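Local coordinates for hypothetical protein Atu1540 (Agrobacterium tumefaciens str. C58, PDB 2HWJ) that is of unknown function but belongs to a putative ParB-like nuclease family, which leaves nuclease activity possible but unproven, at residues A[47-60]-A[83-96]. Numbering follows the deposited sequence.
Sequences FLGNHIVPVVAGPK and VLTSEVAKFSHLGK
The backbones of Val53 and Val55 pair with those of Leu84, Ser86 and Val88, joining strands 52-57 and 83-90 in parallel as the two central strands of a mixed four-stranded sheet. Val53 N donates to Leu84 O (3.0 Å), Ser86 N to Val53 O, and Val55 N weakly to Ser86 O. Val88 N still follows the regular spacing in its bond to Val55 O (N-H...O 173°); the register then slips by one, a beta bulge, and Ala57 N bonds to Ala89 O (2.9 Å). Ala57 O then accepts Phe91 N in the carbonyl plane, carrying the pairing into the turn from Phe91 to Leu94.

On one face, the Val55 and Thr85 side chains cross obliquely, Val55 CG2 meeting Thr85 CG2 at 3.9 Å. Thr85 OG1, set between the backbone N and carbonyl carbon (chi1 52°), is hydrogen-bonded to Ser10 OG of the adjoining strand 9-13. Farther along this face, the extended Glu87 chain brings its carboxylate beside Ala57 CB; Lys90 NZ makes a long salt bridge to Glu87 OE1 (3.7 Å). The other face carries Ile52 CG2 against Leu84 CB (4.0 Å), while Leu84 CD2 lies over one face of the Phe47 ring, offset toward its rim. Near the bulge, Val56 CG2 packs on Ala89 CB and CG1 approaches the Phe91 ring obliquely, with Met103 of helix 96-105 touching both side chains. Pro59 CB rests near Lys96 CG (4.0 Å), at the start of that helix.

At the other end, Gly49 O is hydrogen-bonded by Arg8 of a second subunit. Main-chain bonds thus fix the strand pairing, and apolar side chains tie it to the following helix; backbone bonds of Val83 with Ile12 and Thr85 with Ser10 join strand 9-13, and the Thr85 hydroxyl adds a side-chain bond to the same strand.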
# COMPACT_ATOMS: atom_id res chain seq x y z
N PHE A 47 -26.25 20.08 -6.96
CA PHE A 47 -24.90 19.52 -7.18
C PHE A 47 -24.81 17.99 -7.09
O PHE A 47 -23.90 17.40 -7.63
CB PHE A 47 -23.94 20.08 -6.14
CG PHE A 47 -23.46 21.48 -6.43
CD1 PHE A 47 -23.64 22.05 -7.71
CD2 PHE A 47 -22.79 22.22 -5.43
CE1 PHE A 47 -23.17 23.33 -7.98
CE2 PHE A 47 -22.32 23.50 -5.68
CZ PHE A 47 -22.50 24.06 -6.96
N LEU A 48 -25.73 17.38 -6.34
CA LEU A 48 -25.87 15.92 -6.27
C LEU A 48 -26.36 15.49 -7.63
O LEU A 48 -27.44 15.95 -8.04
CB LEU A 48 -26.94 15.57 -5.21
CG LEU A 48 -26.78 15.95 -3.70
CD1 LEU A 48 -26.26 17.38 -3.44
CD2 LEU A 48 -28.08 15.71 -2.95
N GLY A 49 -25.68 14.64 -8.39
CA GLY A 49 -24.46 13.93 -8.12
C GLY A 49 -23.59 14.06 -9.38
O GLY A 49 -23.56 13.19 -10.26
N ASN A 50 -22.90 15.20 -9.44
CA ASN A 50 -21.84 15.37 -10.36
C ASN A 50 -20.59 14.77 -9.84
O ASN A 50 -20.49 14.37 -8.69
CB ASN A 50 -21.55 16.84 -10.55
CG ASN A 50 -22.77 17.63 -10.71
OD1 ASN A 50 -22.79 18.83 -10.40
ND2 ASN A 50 -23.82 16.98 -11.17
N HIS A 51 -19.61 14.77 -10.73
CA HIS A 51 -18.32 14.20 -10.48
C HIS A 51 -17.60 15.12 -9.57
O HIS A 51 -17.79 16.35 -9.61
CB HIS A 51 -17.54 14.03 -11.79
CG HIS A 51 -18.35 13.38 -12.85
ND1 HIS A 51 -19.07 14.10 -13.78
CD2 HIS A 51 -18.67 12.07 -13.04
CE1 HIS A 51 -19.73 13.26 -14.57
NE2 HIS A 51 -19.52 12.03 -14.12
N ILE A 52 -16.78 14.49 -8.74
CA ILE A 52 -15.88 15.13 -7.82
C ILE A 52 -14.56 14.61 -8.23
O ILE A 52 -14.41 13.43 -8.41
CB ILE A 52 -16.06 14.58 -6.38
CG1 ILE A 52 -17.42 13.98 -6.27
CG2 ILE A 52 -15.76 15.68 -5.34
CD1 ILE A 52 -18.02 13.90 -4.75
N VAL A 53 -13.57 15.43 -8.15
CA VAL A 53 -12.30 15.07 -8.65
C VAL A 53 -11.32 15.43 -7.55
O VAL A 53 -11.50 16.43 -6.89
CB VAL A 53 -12.26 15.84 -9.95
CG1 VAL A 53 -11.19 16.88 -10.08
CG2 VAL A 53 -12.53 14.89 -11.12
N PRO A 54 -10.37 14.55 -7.24
CA PRO A 54 -9.45 14.86 -6.11
C PRO A 54 -8.36 15.80 -6.55
O PRO A 54 -7.93 15.80 -7.69
CB PRO A 54 -8.81 13.50 -5.84
CG PRO A 54 -8.73 12.85 -7.07
CD PRO A 54 -10.03 13.26 -7.86
N VAL A 55 -7.81 16.55 -5.65
CA VAL A 55 -6.95 17.69 -6.03
C VAL A 55 -5.97 17.97 -4.87
O VAL A 55 -6.18 17.53 -3.76
CB VAL A 55 -7.93 18.83 -6.17
CG1 VAL A 55 -7.53 20.07 -5.34
CG2 VAL A 55 -8.40 19.03 -7.61
N VAL A 56 -4.89 18.69 -5.12
CA VAL A 56 -3.89 18.95 -4.09
C VAL A 56 -3.69 20.42 -4.12
O VAL A 56 -3.68 21.01 -5.15
CB VAL A 56 -2.58 18.18 -4.49
CG1 VAL A 56 -1.33 18.89 -4.06
CG2 VAL A 56 -2.55 16.83 -3.88
N ALA A 57 -3.49 21.08 -3.02
CA ALA A 57 -3.32 22.52 -3.12
C ALA A 57 -1.83 22.75 -3.32
O ALA A 57 -1.04 22.26 -2.55
CB ALA A 57 -3.88 23.26 -1.88
N GLY A 58 -1.46 23.48 -4.38
CA GLY A 58 -0.08 23.80 -4.66
C GLY A 58 0.21 25.22 -4.36
O GLY A 58 -0.58 25.89 -3.75
N PRO A 59 1.34 25.68 -4.83
CA PRO A 59 1.90 27.00 -4.63
C PRO A 59 0.97 28.06 -5.16
O PRO A 59 0.21 27.77 -6.07
CB PRO A 59 3.13 26.98 -5.49
CG PRO A 59 3.43 25.59 -5.63
CD PRO A 59 2.15 24.87 -5.73
N LYS A 60 1.04 29.28 -4.60
CA LYS A 60 0.07 30.35 -4.94
C LYS A 60 -1.23 29.72 -4.67
O LYS A 60 -1.32 28.80 -3.84
CB LYS A 60 0.18 30.71 -6.40
CG LYS A 60 1.59 31.15 -6.72
CD LYS A 60 1.99 32.31 -5.78
CE LYS A 60 3.52 32.34 -5.53
NZ LYS A 60 4.35 32.95 -6.68
N VAL A 83 -16.02 21.98 -12.00
CA VAL A 83 -16.15 20.63 -11.52
C VAL A 83 -15.99 20.63 -9.97
O VAL A 83 -15.19 21.39 -9.45
CB VAL A 83 -15.13 19.70 -12.21
CG1 VAL A 83 -13.64 20.07 -11.86
CG2 VAL A 83 -15.35 18.25 -11.80
N LEU A 84 -16.72 19.79 -9.24
CA LEU A 84 -16.51 19.64 -7.80
C LEU A 84 -15.20 18.96 -7.56
O LEU A 84 -14.75 18.13 -8.39
CB LEU A 84 -17.55 18.74 -7.24
CG LEU A 84 -18.98 19.23 -7.47
CD1 LEU A 84 -19.93 18.27 -6.84
CD2 LEU A 84 -19.15 20.71 -7.01
N THR A 85 -14.57 19.30 -6.45
CA THR A 85 -13.23 18.83 -6.15
C THR A 85 -13.20 18.60 -4.63
O THR A 85 -14.03 19.13 -3.88
CB THR A 85 -12.21 19.96 -6.29
OG1 THR A 85 -12.66 21.08 -5.49
CG2 THR A 85 -12.00 20.44 -7.71
N SER A 86 -12.19 17.85 -4.18
CA SER A 86 -11.97 17.63 -2.79
C SER A 86 -10.47 17.68 -2.65
O SER A 86 -9.75 16.92 -3.30
CB SER A 86 -12.42 16.26 -2.41
OG SER A 86 -12.27 16.13 -1.01
N GLU A 87 -10.02 18.62 -1.83
CA GLU A 87 -8.65 18.78 -1.56
C GLU A 87 -8.27 17.62 -0.65
O GLU A 87 -8.84 17.47 0.42
CB GLU A 87 -8.43 20.16 -0.90
CG GLU A 87 -7.02 20.48 -0.44
CD GLU A 87 -6.88 21.93 0.18
OE1 GLU A 87 -6.61 22.07 1.44
OE2 GLU A 87 -7.00 22.92 -0.60
N VAL A 88 -7.30 16.81 -1.10
CA VAL A 88 -6.78 15.70 -0.32
C VAL A 88 -5.35 15.89 0.21
O VAL A 88 -4.75 14.96 0.77
CB VAL A 88 -6.78 14.38 -1.10
CG1 VAL A 88 -8.17 14.03 -1.48
CG2 VAL A 88 -5.87 14.48 -2.34
N ALA A 89 -4.77 17.06 0.00
CA ALA A 89 -3.47 17.34 0.55
C ALA A 89 -3.14 18.76 0.25
O ALA A 89 -3.61 19.34 -0.74
CB ALA A 89 -2.42 16.43 -0.04
N LYS A 90 -2.29 19.31 1.10
CA LYS A 90 -2.05 20.75 1.12
C LYS A 90 -0.55 20.95 1.10
O LYS A 90 0.12 20.68 2.11
CB LYS A 90 -2.67 21.35 2.39
CG LYS A 90 -3.28 22.71 2.16
CD LYS A 90 -4.11 23.23 3.40
CE LYS A 90 -4.54 24.72 3.19
NZ LYS A 90 -4.75 25.21 1.67
N PHE A 91 -0.02 21.38 -0.03
CA PHE A 91 1.39 21.70 -0.13
C PHE A 91 1.64 23.17 -0.45
O PHE A 91 2.75 23.57 -0.86
CB PHE A 91 2.05 20.87 -1.21
CG PHE A 91 1.89 19.43 -1.07
CD1 PHE A 91 2.14 18.79 0.10
CD2 PHE A 91 1.50 18.68 -2.15
CE1 PHE A 91 1.98 17.42 0.24
CE2 PHE A 91 1.36 17.29 -2.03
CZ PHE A 91 1.60 16.67 -0.79
N SER A 92 0.65 24.00 -0.25
CA SER A 92 0.77 25.37 -0.61
C SER A 92 1.75 26.07 0.29
O SER A 92 2.03 27.16 0.06
CB SER A 92 -0.59 26.05 -0.54
OG SER A 92 -1.11 25.76 0.75
N HIS A 93 2.34 25.50 1.29
CA HIS A 93 3.49 26.24 1.90
C HIS A 93 4.77 26.09 1.05
O HIS A 93 5.73 26.77 1.27
CB HIS A 93 3.77 25.85 3.36
CG HIS A 93 3.97 24.40 3.54
ND1 HIS A 93 3.01 23.48 3.18
CD2 HIS A 93 5.05 23.68 3.95
CE1 HIS A 93 3.48 22.25 3.39
NE2 HIS A 93 4.72 22.35 3.87
N LEU A 94 4.81 25.19 0.10
CA LEU A 94 6.07 25.02 -0.65
C LEU A 94 6.27 26.02 -1.83
O LEU A 94 5.31 26.39 -2.52
CB LEU A 94 6.17 23.58 -1.19
CG LEU A 94 5.94 22.51 -0.12
CD1 LEU A 94 6.03 21.10 -0.61
CD2 LEU A 94 6.88 22.69 1.09
N GLY A 95 7.52 26.38 -2.11
CA GLY A 95 7.87 26.95 -3.40
C GLY A 95 7.71 25.90 -4.52
O GLY A 95 7.39 24.70 -4.30
N LYS A 96 7.96 26.32 -5.74
CA LYS A 96 7.50 25.57 -6.90
C LYS A 96 8.41 24.39 -7.20
O LYS A 96 8.00 23.30 -7.58
CB LYS A 96 7.42 26.52 -8.10
CG LYS A 96 6.29 27.61 -7.91
CD LYS A 96 6.71 28.95 -7.12
CE LYS A 96 5.70 30.05 -7.57
NZ LYS A 96 5.96 30.71 -8.97